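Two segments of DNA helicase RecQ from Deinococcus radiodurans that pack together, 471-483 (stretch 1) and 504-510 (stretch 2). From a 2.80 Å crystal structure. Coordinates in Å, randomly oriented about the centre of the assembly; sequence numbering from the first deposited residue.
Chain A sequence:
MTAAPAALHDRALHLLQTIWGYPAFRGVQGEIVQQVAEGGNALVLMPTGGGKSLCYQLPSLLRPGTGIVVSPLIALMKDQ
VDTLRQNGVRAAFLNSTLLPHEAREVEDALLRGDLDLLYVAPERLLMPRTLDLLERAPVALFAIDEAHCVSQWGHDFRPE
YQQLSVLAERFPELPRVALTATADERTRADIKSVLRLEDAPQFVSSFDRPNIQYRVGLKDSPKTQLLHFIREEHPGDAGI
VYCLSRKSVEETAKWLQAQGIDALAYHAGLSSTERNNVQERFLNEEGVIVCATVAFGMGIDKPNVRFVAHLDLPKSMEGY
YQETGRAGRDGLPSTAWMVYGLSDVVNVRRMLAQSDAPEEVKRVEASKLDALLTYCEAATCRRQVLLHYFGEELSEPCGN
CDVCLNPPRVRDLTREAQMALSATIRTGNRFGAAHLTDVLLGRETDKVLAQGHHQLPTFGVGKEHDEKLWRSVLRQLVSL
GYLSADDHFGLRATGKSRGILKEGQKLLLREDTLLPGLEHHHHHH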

# COMPACT_ATOMS: atom_id res chain seq x y z
N ARG A 471 10.75 -21.15 -16.83
CA ARG A 471 9.45 -20.84 -16.26
C ARG A 471 9.68 -20.15 -14.94
O ARG A 471 8.95 -19.21 -14.56
N SER A 472 10.72 -20.62 -14.25
CA SER A 472 11.17 -20.05 -12.99
C SER A 472 11.69 -18.61 -13.16
O SER A 472 11.23 -17.69 -12.47
N VAL A 473 12.63 -18.43 -14.10
CA VAL A 473 13.16 -17.11 -14.41
C VAL A 473 12.00 -16.18 -14.74
O VAL A 473 11.94 -15.04 -14.25
N LEU A 474 11.05 -16.68 -15.53
CA LEU A 474 9.89 -15.87 -15.91
C LEU A 474 9.02 -15.47 -14.73
O LEU A 474 8.61 -14.32 -14.66
N ARG A 475 8.78 -16.38 -13.78
CA ARG A 475 7.95 -16.02 -12.64
C ARG A 475 8.65 -14.95 -11.87
O ARG A 475 8.04 -13.99 -11.38
N GLN A 476 9.95 -15.10 -11.80
CA GLN A 476 10.75 -14.21 -11.01
C GLN A 476 10.70 -12.82 -11.61
O GLN A 476 10.53 -11.83 -10.89
N LEU A 477 10.79 -12.76 -12.95
CA LEU A 477 10.74 -11.47 -13.64
C LEU A 477 9.35 -10.89 -13.52
O LEU A 477 9.18 -9.67 -13.41
N VAL A 478 8.35 -11.76 -13.50
CA VAL A 478 6.98 -11.30 -13.35
C VAL A 478 6.81 -10.75 -11.95
O VAL A 478 6.34 -9.62 -11.78
N SER A 479 7.20 -11.54 -10.95
CA SER A 479 6.99 -11.13 -9.55
C SER A 479 7.66 -9.83 -9.20
O SER A 479 7.11 -9.07 -8.41
N LEU A 480 8.81 -9.56 -9.80
CA LEU A 480 9.56 -8.36 -9.45
C LEU A 480 9.17 -7.16 -10.34
O LEU A 480 9.67 -6.04 -10.17
N GLY A 481 8.23 -7.40 -11.26
CA GLY A 481 7.72 -6.35 -12.12
C GLY A 481 8.59 -6.02 -13.33
O GLY A 481 8.43 -4.96 -13.95
N TYR A 482 9.53 -6.90 -13.67
CA TYR A 482 10.25 -6.74 -14.92
C TYR A 482 9.35 -7.18 -16.04
O TYR A 482 9.47 -6.69 -17.16
N LEU A 483 8.43 -8.09 -15.74
CA LEU A 483 7.38 -8.42 -16.69
C LEU A 483 6.05 -8.15 -16.05
O LEU A 483 5.90 -8.22 -14.84
N GLY A 504 22.57 -2.40 -16.08
CA GLY A 504 23.40 -3.25 -15.23
C GLY A 504 22.76 -3.93 -14.01
O GLY A 504 23.45 -4.62 -13.25
N GLN A 505 21.47 -3.74 -13.80
CA GLN A 505 20.80 -4.44 -12.71
C GLN A 505 20.89 -5.97 -12.88
O GLN A 505 20.95 -6.48 -14.00
N LYS A 506 20.89 -6.68 -11.76
CA LYS A 506 21.10 -8.12 -11.74
C LYS A 506 19.82 -8.84 -11.32
O LYS A 506 19.04 -8.29 -10.54
N LEU A 507 19.60 -10.04 -11.83
CA LEU A 507 18.53 -10.90 -11.30
C LEU A 507 19.10 -11.97 -10.37
O LEU A 507 19.79 -12.86 -10.84
N LEU A 508 18.85 -11.89 -9.06
CA LEU A 508 19.39 -12.89 -8.13
C LEU A 508 18.30 -13.69 -7.44
O LEU A 508 17.41 -13.14 -6.83
N LEU A 509 18.43 -15.01 -7.46
CA LEU A 509 17.60 -15.89 -6.66
C LEU A 509 18.41 -16.41 -5.45
O LEU A 509 19.66 -16.46 -5.49
N ARG A 510 17.71 -16.72 -4.36
CA ARG A 510 18.37 -17.34 -3.20
C ARG A 510 18.94 -18.67 -3.62
O ARG A 510 18.30 -19.36 -4.42

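The one hydrogen bond between the two stretches lies at the end of an otherwise apolar contact, beyond the helix rather than on it: the hydroxyl of Tyr482 donates to the side-chain carbonyl of Gln505, with Tyr482 OH 3.1 Å from Gln505 OE1. Tyr482 points toward stretch 2 with chi1 at -69° (m) and chi2 at -79°, and Gln505 OE1 meets the ring at its edge, near the ring plane, as expected for an acceptor approaching the phenolic hydroxyl. Gln505 also points toward its partner; its chi1 of -91° falls between wells, while chi2 is t and chi3 is 44°.

The centre of the contact belongs to Leu507, which has more area covered by the opposing stretch than any other residue here. It points toward stretch 1 in the t, p rotamer and sets its two methyl groups against different neighbours. Leu507 CD2 lies 4.4 Å from Val473 CG1 and 4.4 Å from Leu477 CD2, whereas Leu507 CD1 is 4.0 Å from Leu480 CD1 and 3.9 Å from Gln476 CG. Val473 (chi1 t) and Leu477 (m, t) both leave the helix sideways, but the end of Leu477 comes nearer to stretch 2. Leu480, also m, t, points directly toward it. Val473 and Leu477 lie one helical turn apart, and Leu480 follows three residues later, so all three reach the same leucine.

Gln476 joins this cluster to Leu509. Its CA-to-CB bond points toward stretch 2, and with chi1 t and chi2 p its CG packs against both leucines: Gln476 CG is 3.6 Å from Leu509 CD1 as well as in contact with Leu507. Its amide makes no hydrogen bond to stretch 2, but lies against Leu509, with Gln476 OE1 3.7 Å from Leu509 CG. Leu509 starts out sideways, yet its m, p rotamer brings its end nearer to the helix, where Leu509 CD2 also reaches to 4.0 Å from Ser472 OG. Ser472 is t and makes no hydrogen bond to stretch 2.

Between these inward residues, Lys506 and Leu508 point away, giving the alternation expected of an extended chain. Further along stretch 1, Gly481 is the first residue to leave helical phi/psi, in a Schellman motif. Its positive phi of 81° accompanies the bonds from Gly481 N to Val478 O (3.0 Å) and, weakly, from Tyr482 N to Leu477 O (2.8 Å), a turn that leads directly into Tyr482.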

# COMPACT_ATOMS: atom_id res chain seq x y z
CB ARG A 471 8.60 -22.09 -16.08
CG ARG A 471 8.05 -22.69 -17.36
CD ARG A 471 7.27 -21.68 -18.20
NE ARG A 471 5.91 -21.46 -17.72
CZ ARG A 471 4.87 -22.20 -18.08
NH1 ARG A 471 5.05 -23.22 -18.92
NH2 ARG A 471 3.65 -21.93 -17.60
CB SER A 472 12.25 -20.94 -12.38
OG SER A 472 13.00 -20.23 -11.41
CB VAL A 473 14.14 -17.13 -15.62
CG1 VAL A 473 14.29 -15.76 -16.21
CG2 VAL A 473 15.51 -17.66 -15.22
CB LEU A 474 9.05 -16.57 -16.98
CG LEU A 474 9.75 -16.75 -18.35
CD1 LEU A 474 8.99 -17.74 -19.23
CD2 LEU A 474 9.98 -15.41 -19.09
CB ARG A 475 7.67 -17.23 -11.76
CG ARG A 475 6.57 -18.13 -12.32
CD ARG A 475 6.12 -19.20 -11.34
NE ARG A 475 7.24 -20.04 -10.92
CZ ARG A 475 7.63 -21.13 -11.57
NH1 ARG A 475 6.96 -21.51 -12.65
NH2 ARG A 475 8.66 -21.85 -11.13
CB GLN A 476 12.19 -14.74 -10.92
CG GLN A 476 12.91 -14.16 -9.74
CD GLN A 476 12.40 -14.72 -8.42
OE1 GLN A 476 12.20 -15.94 -8.27
NE2 GLN A 476 12.09 -13.82 -7.48
CB LEU A 477 11.14 -11.60 -15.11
CG LEU A 477 12.64 -11.77 -15.33
CD1 LEU A 477 12.94 -12.23 -16.76
CD2 LEU A 477 13.36 -10.50 -15.00
CB VAL A 478 5.92 -12.40 -13.63
CG1 VAL A 478 4.54 -11.89 -13.27
CG2 VAL A 478 5.96 -12.80 -15.08
CB SER A 479 7.47 -12.19 -8.58
OG SER A 479 6.56 -13.27 -8.61
CB LEU A 480 11.06 -8.67 -9.52
CG LEU A 480 11.51 -9.66 -8.42
CD1 LEU A 480 12.87 -10.33 -8.66
CD2 LEU A 480 11.51 -9.02 -7.02
CB TYR A 482 11.53 -7.52 -14.93
CG TYR A 482 12.57 -6.98 -13.99
CD1 TYR A 482 13.33 -5.87 -14.33
CD2 TYR A 482 12.76 -7.56 -12.74
CE1 TYR A 482 14.26 -5.38 -13.45
CE2 TYR A 482 13.69 -7.06 -11.88
CZ TYR A 482 14.43 -5.98 -12.24
OH TYR A 482 15.36 -5.50 -11.35
CB LEU A 483 7.43 -9.86 -17.13
CG LEU A 483 8.66 -10.26 -17.91
CD1 LEU A 483 8.62 -11.75 -18.07
CD2 LEU A 483 8.66 -9.56 -19.22
CB GLN A 505 19.34 -4.00 -12.60
CG GLN A 505 19.11 -2.82 -11.66
CD GLN A 505 17.74 -2.12 -11.88
OE1 GLN A 505 16.71 -2.79 -12.04
NE2 GLN A 505 17.74 -0.78 -11.85
CB LYS A 506 22.21 -8.52 -10.76
CG LYS A 506 23.63 -8.19 -11.12
CD LYS A 506 24.56 -8.63 -9.97
CE LYS A 506 26.00 -8.07 -10.06
NZ LYS A 506 26.91 -8.68 -11.09
CB LEU A 507 17.77 -11.57 -12.42
CG LEU A 507 16.73 -12.56 -11.93
CD1 LEU A 507 15.68 -11.81 -11.11
CD2 LEU A 507 16.10 -13.32 -13.08
CB LEU A 508 20.26 -12.22 -7.07
CG LEU A 508 21.30 -11.19 -7.55
CD1 LEU A 508 22.22 -10.72 -6.42
CD2 LEU A 508 22.13 -11.74 -8.70
CB LEU A 509 17.09 -17.06 -7.50
CG LEU A 509 15.82 -16.88 -8.35
CD1 LEU A 509 16.02 -15.87 -9.50
CD2 LEU A 509 15.35 -18.20 -8.87
CB ARG A 510 17.38 -17.51 -2.07
CG ARG A 510 17.35 -16.32 -1.18
CD ARG A 510 16.18 -16.38 -0.26
NE ARG A 510 16.26 -15.25 0.66
CZ ARG A 510 16.77 -15.31 1.89
NH1 ARG A 510 17.21 -16.47 2.38
NH2 ARG A 510 16.81 -14.20 2.63